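Local coordinates for bifunctional thiamine biosynthesis protein ThiDN (Methanocaldococcus jannaschii DSM 2661, PDB 2PHP) that probably makes hydroxymethylpyrimidine diphosphate by kinase steps and, through the C-terminal ThiN domain described here, joins it to thiazole phosphate as thiamine phosphate, at residues L15-A18 with I19-K23; K107-K110 with D111-V115; K121-P124 with P125-T129. All blocks are in the same frame, centred on the assembly; numbering follows the deposited sequence.

Interaction 1: residues L15-A18 with I19-K23; sequences LSYA and IYLLK
Y17 meets both Y20 and L21 on helix 8-22, and these two neighbours, one turn ahead, reach it in different ways. Four main-chain hydrogen bonds of the alpha-helical i to i+4 kind join the segments: I19 N to L15 O, Y20 N to S16 O, L21 N to Y17 O and L22 N to A18 O, each 3.0 Å long.

Among the side chains, the apolar contact of Y17 and L21 is a CH-pi interaction. L21 CG stands over one face of the Y17 ring, 4.1 Å from its centroid and displaced toward the rim. Both methyl groups of L21 lie on that same side of the ring: CD1 touches Y17 CE2 at 3.5 Å, and CD2 lies 3.5 Å from Y17 OH. Y17 carries its ring anti to the backbone N (chi1 -176°), which swings it forward along the helix to L21.

The aromatic pair is looser. The Y17 and Y20 rings are nearly parallel, at 22°, but slid so far apart that they hardly overlap; Y17 CE1 and Y20 CD2, 3.7 Å apart, make the contact.

L15, A18 and I19 face I37 of strand 37-40, while Y17, A18 and L22 lie against helix 167-185. Y17 and L21 also pack on Y5 of the second subunit, which puts this helix at a subunit interface.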
# COMPACT_ATOMS: atom_id res chain seq x y z
N LEU B 15 -15.07 -11.86 -4.03
CA LEU B 15 -13.65 -11.83 -3.69
C LEU B 15 -13.34 -10.66 -2.75
O LEU B 15 -12.60 -10.82 -1.77
CB LEU B 15 -12.80 -11.71 -4.96
CG LEU B 15 -12.58 -13.04 -5.68
CD1 LEU B 15 -12.09 -12.82 -7.10
CD2 LEU B 15 -11.59 -13.86 -4.87
N SER B 16 -13.90 -9.49 -3.06
CA SER B 16 -13.69 -8.30 -2.26
C SER B 16 -14.17 -8.49 -0.82
O SER B 16 -13.48 -8.11 0.13
CB SER B 16 -14.41 -7.12 -2.89
OG SER B 16 -13.89 -6.85 -4.18
N TYR B 17 -15.35 -9.08 -0.65
CA TYR B 17 -15.86 -9.29 0.70
C TYR B 17 -15.04 -10.36 1.41
O TYR B 17 -14.80 -10.27 2.61
CB TYR B 17 -17.34 -9.70 0.68
CG TYR B 17 -17.91 -9.81 2.08
CD1 TYR B 17 -17.97 -8.69 2.92
CD2 TYR B 17 -18.35 -11.03 2.58
CE1 TYR B 17 -18.45 -8.80 4.22
CE2 TYR B 17 -18.83 -11.15 3.88
CZ TYR B 17 -18.88 -10.03 4.69
OH TYR B 17 -19.33 -10.14 5.98
N ALA B 18 -14.61 -11.38 0.67
CA ALA B 18 -13.80 -12.44 1.26
C ALA B 18 -12.53 -11.84 1.84
O ALA B 18 -12.08 -12.25 2.91
CB ALA B 18 -13.45 -13.49 0.21
N ILE B 19 -11.95 -10.87 1.13
CA ILE B 19 -10.71 -10.22 1.58
C ILE B 19 -10.99 -9.34 2.81
O ILE B 19 -10.18 -9.28 3.75
CB ILE B 19 -10.10 -9.33 0.44
CG1 ILE B 19 -9.73 -10.19 -0.77
CG2 ILE B 19 -8.86 -8.60 0.95
CD1 ILE B 19 -8.66 -11.22 -0.48
N TYR B 20 -12.13 -8.66 2.80
CA TYR B 20 -12.52 -7.80 3.91
C TYR B 20 -12.59 -8.66 5.18
O TYR B 20 -12.22 -8.22 6.27
CB TYR B 20 -13.87 -7.15 3.62
CG TYR B 20 -14.50 -6.42 4.78
CD1 TYR B 20 -14.15 -5.10 5.10
CD2 TYR B 20 -15.47 -7.05 5.58
CE1 TYR B 20 -14.75 -4.43 6.18
CE2 TYR B 20 -16.06 -6.40 6.65
CZ TYR B 20 -15.70 -5.09 6.95
OH TYR B 20 -16.30 -4.46 8.02
N LEU B 21 -13.07 -9.90 5.03
CA LEU B 21 -13.17 -10.82 6.16
C LEU B 21 -11.79 -11.31 6.57
O LEU B 21 -11.49 -11.45 7.77
CB LEU B 21 -14.05 -12.03 5.80
CG LEU B 21 -15.56 -11.78 5.62
CD1 LEU B 21 -16.26 -13.07 5.19
CD2 LEU B 21 -16.15 -11.27 6.92
N LEU B 22 -10.94 -11.55 5.58
CA LEU B 22 -9.59 -12.03 5.84
C LEU B 22 -8.79 -11.00 6.64
O LEU B 22 -8.07 -11.35 7.58
CB LEU B 22 -8.88 -12.32 4.52
CG LEU B 22 -8.12 -13.64 4.37
CD1 LEU B 22 -7.27 -13.89 5.61
CD2 LEU B 22 -9.10 -14.77 4.15
N LYS B 23 -8.93 -9.73 6.27
CA LYS B 23 -8.19 -8.67 6.96
C LYS B 23 -8.54 -8.57 8.44
O LYS B 23 -7.78 -7.99 9.21
CB LYS B 23 -8.45 -7.32 6.28
CG LYS B 23 -7.87 -7.21 4.88
CD LYS B 23 -8.13 -5.87 4.21
CE LYS B 23 -7.39 -4.73 4.89
NZ LYS B 23 -7.87 -4.51 6.29

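Interaction 2: residues K107-K110 with D111-V115; sequences KLLK and DKFAV
L109 O accepts two main-chain hydrogen bonds as the chain turns out of helix 103-109, one from K112 N at 2.7 Å and one from F113 N at 2.8 Å. The two donors reach it differently: F113 N lies close to the continuation of the C=O bond (165° at the oxygen), whereas K112 N stands well above the carbonyl plane. L109 O is thus shared by two successive backbone N-H groups, i+3 and i+4.

The side chains of L109 and F113 meet on the same side of this turn. Methyl CD2 of L109 comes to the edge of the phenylalanine ring, near its plane, 3.9 Å from F113 CD2, so the ring face is not used by this leucine. Farther along, K110 and V115 stand roughly perpendicular, with K110 CG against V115 CG2 at 3.9 Å. It is the root of the lysine that packs here; its chain runs on extended, and NZ makes a weak hydrogen bond to Y149 OH.

A water also bridges the turn. It donates to K110 O and to F113 O, both at 2.8 Å, and takes a weak, longer bond from V115 N, where strand 115-117 begins.

L109 and F113 both rest on I147 of strand 147-150, and L109 also touches I180 of helix 167-185. Paired i+3 and i+4 bonds to one carbonyl make this a turn at the C-terminal end of a helix, here bringing the chain from helix 103-109 into a strand that is outermost in the mixed sheet within this chain.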
# COMPACT_ATOMS: atom_id res chain seq x y z
N LYS B 107 -4.62 -33.92 10.15
CA LYS B 107 -5.25 -34.97 10.96
C LYS B 107 -6.44 -34.40 11.72
O LYS B 107 -7.50 -35.02 11.78
CB LYS B 107 -4.26 -35.56 11.98
CG LYS B 107 -3.09 -36.28 11.36
CD LYS B 107 -2.16 -36.83 12.43
CE LYS B 107 -0.94 -37.47 11.81
NZ LYS B 107 0.04 -37.91 12.84
N LEU B 108 -6.26 -33.23 12.32
CA LEU B 108 -7.32 -32.60 13.07
C LEU B 108 -8.46 -32.13 12.18
O LEU B 108 -9.55 -31.84 12.67
CB LEU B 108 -6.79 -31.40 13.85
CG LEU B 108 -5.85 -31.68 15.02
CD1 LEU B 108 -5.51 -30.38 15.71
CD2 LEU B 108 -6.53 -32.62 16.00
N LEU B 109 -8.21 -32.04 10.87
CA LEU B 109 -9.23 -31.58 9.94
C LEU B 109 -10.02 -32.70 9.28
O LEU B 109 -11.21 -32.53 9.01
CB LEU B 109 -8.60 -30.72 8.84
CG LEU B 109 -8.03 -29.35 9.19
CD1 LEU B 109 -7.63 -28.65 7.90
CD2 LEU B 109 -9.06 -28.53 9.94
N LYS B 110 -9.35 -33.82 9.01
CA LYS B 110 -9.98 -34.96 8.35
C LYS B 110 -11.27 -35.44 9.00
O LYS B 110 -11.96 -36.31 8.46
CB LYS B 110 -8.97 -36.11 8.24
CG LYS B 110 -7.83 -35.80 7.28
CD LYS B 110 -6.94 -37.01 7.01
CE LYS B 110 -5.96 -36.71 5.89
NZ LYS B 110 -4.92 -37.76 5.71
N ASP B 111 -11.62 -34.87 10.14
CA ASP B 111 -12.84 -35.23 10.83
C ASP B 111 -13.94 -34.19 10.59
O ASP B 111 -15.13 -34.49 10.72
CB ASP B 111 -12.57 -35.38 12.32
CG ASP B 111 -11.55 -36.48 12.62
OD1 ASP B 111 -11.84 -37.66 12.32
OD2 ASP B 111 -10.46 -36.15 13.14
N LYS B 112 -13.54 -32.97 10.23
CA LYS B 112 -14.48 -31.88 9.99
C LYS B 112 -14.60 -31.50 8.51
O LYS B 112 -15.52 -30.79 8.11
CB LYS B 112 -14.05 -30.65 10.79
CG LYS B 112 -13.94 -30.91 12.28
CD LYS B 112 -13.29 -29.74 13.01
CE LYS B 112 -13.03 -30.13 14.46
NZ LYS B 112 -12.60 -28.99 15.31
N PHE B 113 -13.67 -31.99 7.71
CA PHE B 113 -13.66 -31.67 6.29
C PHE B 113 -13.38 -32.87 5.40
O PHE B 113 -12.78 -33.85 5.84
CB PHE B 113 -12.60 -30.60 6.00
CG PHE B 113 -12.90 -29.26 6.60
CD1 PHE B 113 -13.86 -28.43 6.04
CD2 PHE B 113 -12.23 -28.83 7.74
CE1 PHE B 113 -14.15 -27.18 6.59
CE2 PHE B 113 -12.51 -27.58 8.30
CZ PHE B 113 -13.47 -26.76 7.72
N ALA B 114 -13.83 -32.79 4.15
CA ALA B 114 -13.57 -33.83 3.17
C ALA B 114 -12.17 -33.46 2.67
O ALA B 114 -11.96 -32.35 2.19
CB ALA B 114 -14.57 -33.75 2.03
N VAL B 115 -11.24 -34.39 2.81
CA VAL B 115 -9.85 -34.16 2.41
C VAL B 115 -9.35 -35.20 1.41
O VAL B 115 -9.70 -36.38 1.48
CB VAL B 115 -8.92 -34.20 3.65
CG1 VAL B 115 -7.52 -33.76 3.27
CG2 VAL B 115 -9.48 -33.32 4.75
O HOH W 1 -11.30 -36.22 5.71

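Interaction 3: residues K121-P124 with P125-T129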
# COMPACT_ATOMS: atom_id res chain seq x y z
N LYS B 121 5.64 -36.69 -6.56
CA LYS B 121 6.55 -37.70 -7.10
C LYS B 121 5.88 -38.61 -8.14
O LYS B 121 6.56 -39.18 -8.98
CB LYS B 121 7.11 -38.57 -5.98
CG LYS B 121 7.89 -37.84 -4.92
CD LYS B 121 8.49 -38.82 -3.93
CE LYS B 121 7.44 -39.61 -3.13
NZ LYS B 121 6.55 -40.50 -3.93
N GLU B 122 4.55 -38.72 -8.08
CA GLU B 122 3.80 -39.57 -9.02
C GLU B 122 3.34 -38.82 -10.28
O GLU B 122 2.57 -39.35 -11.07
CB GLU B 122 2.55 -40.16 -8.35
CG GLU B 122 2.80 -41.08 -7.15
CD GLU B 122 3.48 -42.40 -7.53
OE1 GLU B 122 2.96 -43.10 -8.43
OE2 GLU B 122 4.51 -42.74 -6.92
N GLU B 123 3.81 -37.59 -10.47
CA GLU B 123 3.40 -36.81 -11.64
C GLU B 123 3.95 -37.40 -12.93
O GLU B 123 5.14 -37.67 -13.04
CB GLU B 123 3.84 -35.36 -11.53
CG GLU B 123 3.25 -34.45 -12.62
CD GLU B 123 3.84 -33.05 -12.62
OE1 GLU B 123 3.94 -32.44 -11.54
OE2 GLU B 123 4.20 -32.56 -13.71
N PRO B 124 3.08 -37.61 -13.93
CA PRO B 124 3.47 -38.17 -15.23
C PRO B 124 4.11 -37.10 -16.12
O PRO B 124 4.15 -35.92 -15.77
CB PRO B 124 2.14 -38.66 -15.80
CG PRO B 124 1.19 -37.60 -15.31
CD PRO B 124 1.61 -37.45 -13.85
N PRO B 125 4.63 -37.51 -17.28
CA PRO B 125 5.27 -36.58 -18.21
C PRO B 125 4.28 -35.69 -18.97
O PRO B 125 3.13 -36.07 -19.20
CB PRO B 125 6.04 -37.50 -19.16
CG PRO B 125 6.29 -38.73 -18.32
CD PRO B 125 4.96 -38.90 -17.64
N ASN B 126 4.75 -34.50 -19.35
CA ASN B 126 3.97 -33.52 -20.10
C ASN B 126 2.58 -33.15 -19.58
O ASN B 126 1.60 -33.17 -20.33
CB ASN B 126 3.86 -33.96 -21.56
CG ASN B 126 5.22 -34.11 -22.21
OD1 ASN B 126 5.87 -35.15 -22.08
ND2 ASN B 126 5.66 -33.06 -22.90
N VAL B 127 2.51 -32.82 -18.30
CA VAL B 127 1.25 -32.40 -17.71
C VAL B 127 1.55 -31.24 -16.77
O VAL B 127 2.70 -31.01 -16.40
CB VAL B 127 0.59 -33.52 -16.87
CG1 VAL B 127 0.23 -34.69 -17.76
CG2 VAL B 127 1.52 -33.95 -15.75
N SER B 128 0.50 -30.51 -16.41
CA SER B 128 0.62 -29.39 -15.49
C SER B 128 0.40 -29.98 -14.10
O SER B 128 -0.64 -30.61 -13.85
CB SER B 128 -0.45 -28.35 -15.79
OG SER B 128 -0.75 -27.58 -14.64
N THR B 129 1.35 -29.79 -13.20
CA THR B 129 1.22 -30.32 -11.85
C THR B 129 -0.13 -30.00 -11.23
O THR B 129 -0.78 -30.88 -10.65
CB THR B 129 2.30 -29.76 -10.91
OG1 THR B 129 3.59 -29.89 -11.51
CG2 THR B 129 2.28 -30.51 -9.58
O HOH W 2 4.51 -33.47 -16.28
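E123 reaches T129 across the loop with its carboxylate, and the hydroxyl OG1 of T129 donates a hydrogen bond of 2.6 Å to E123 OE1. The hydroxyl meets that oxygen on the syn side but 30° out of the carboxylate plane, and the two side chains are nearly perpendicular. Reach comes from the glutamate's shape: CG is anti to the backbone N (chi1 -171°) and the chain stays extended beyond it, which carries the acid over to the start of helix 129-141.

The other carboxylate oxygen turns to a water. This water lies 2.7 Å from E123 OE2 and accepts from V127 N at 2.9 Å. P124 O is also near it, so which oxygens receive the water's protons is left open.

Apolar contacts fill in around these polar atoms. Methyl CG2 of V127 sits 3.6 Å from E123 CG, the two side chains running alongside each other with their ends pointing opposite ways, and the same methyl is 3.7 Å from P124 CG. The valine thus touches both the aliphatic part of the glutamate and the P124 ring.

Farther out, W132 of helix 129-141 touches the side chains of E123, P124 and V127, backing the loop from the helix. The two consecutive prolines limit the freedom of the backbone between E123 and V127. S128 occupies the N-cap position of the same helix, where its side chain makes a weak hydrogen bond to E131 N.

The short bond from T129 OG1 to E123 OE1, with a water near OE2, would be consistent with an ionised glutamate joining the loop to the first turn of the helix.

In the fold
From the N terminus, interaction 1 comes first, within helix 8-22, and closes no loop because it is a run of helical turns. Interaction 2 follows after the first strands of the mixed sheet and closes the turn between helix 103-109 and strand 115-117. Interaction 3 then closes the loop between that strand and helix 129-141. The three lie in series, without nesting or crossing, and none touches another. Interactions 1 and 2 share helix 167-185 as a neighbour, while interaction 3, with its centre about 34 Å from that of interaction 1, lies on the opposite side of the chain's centre.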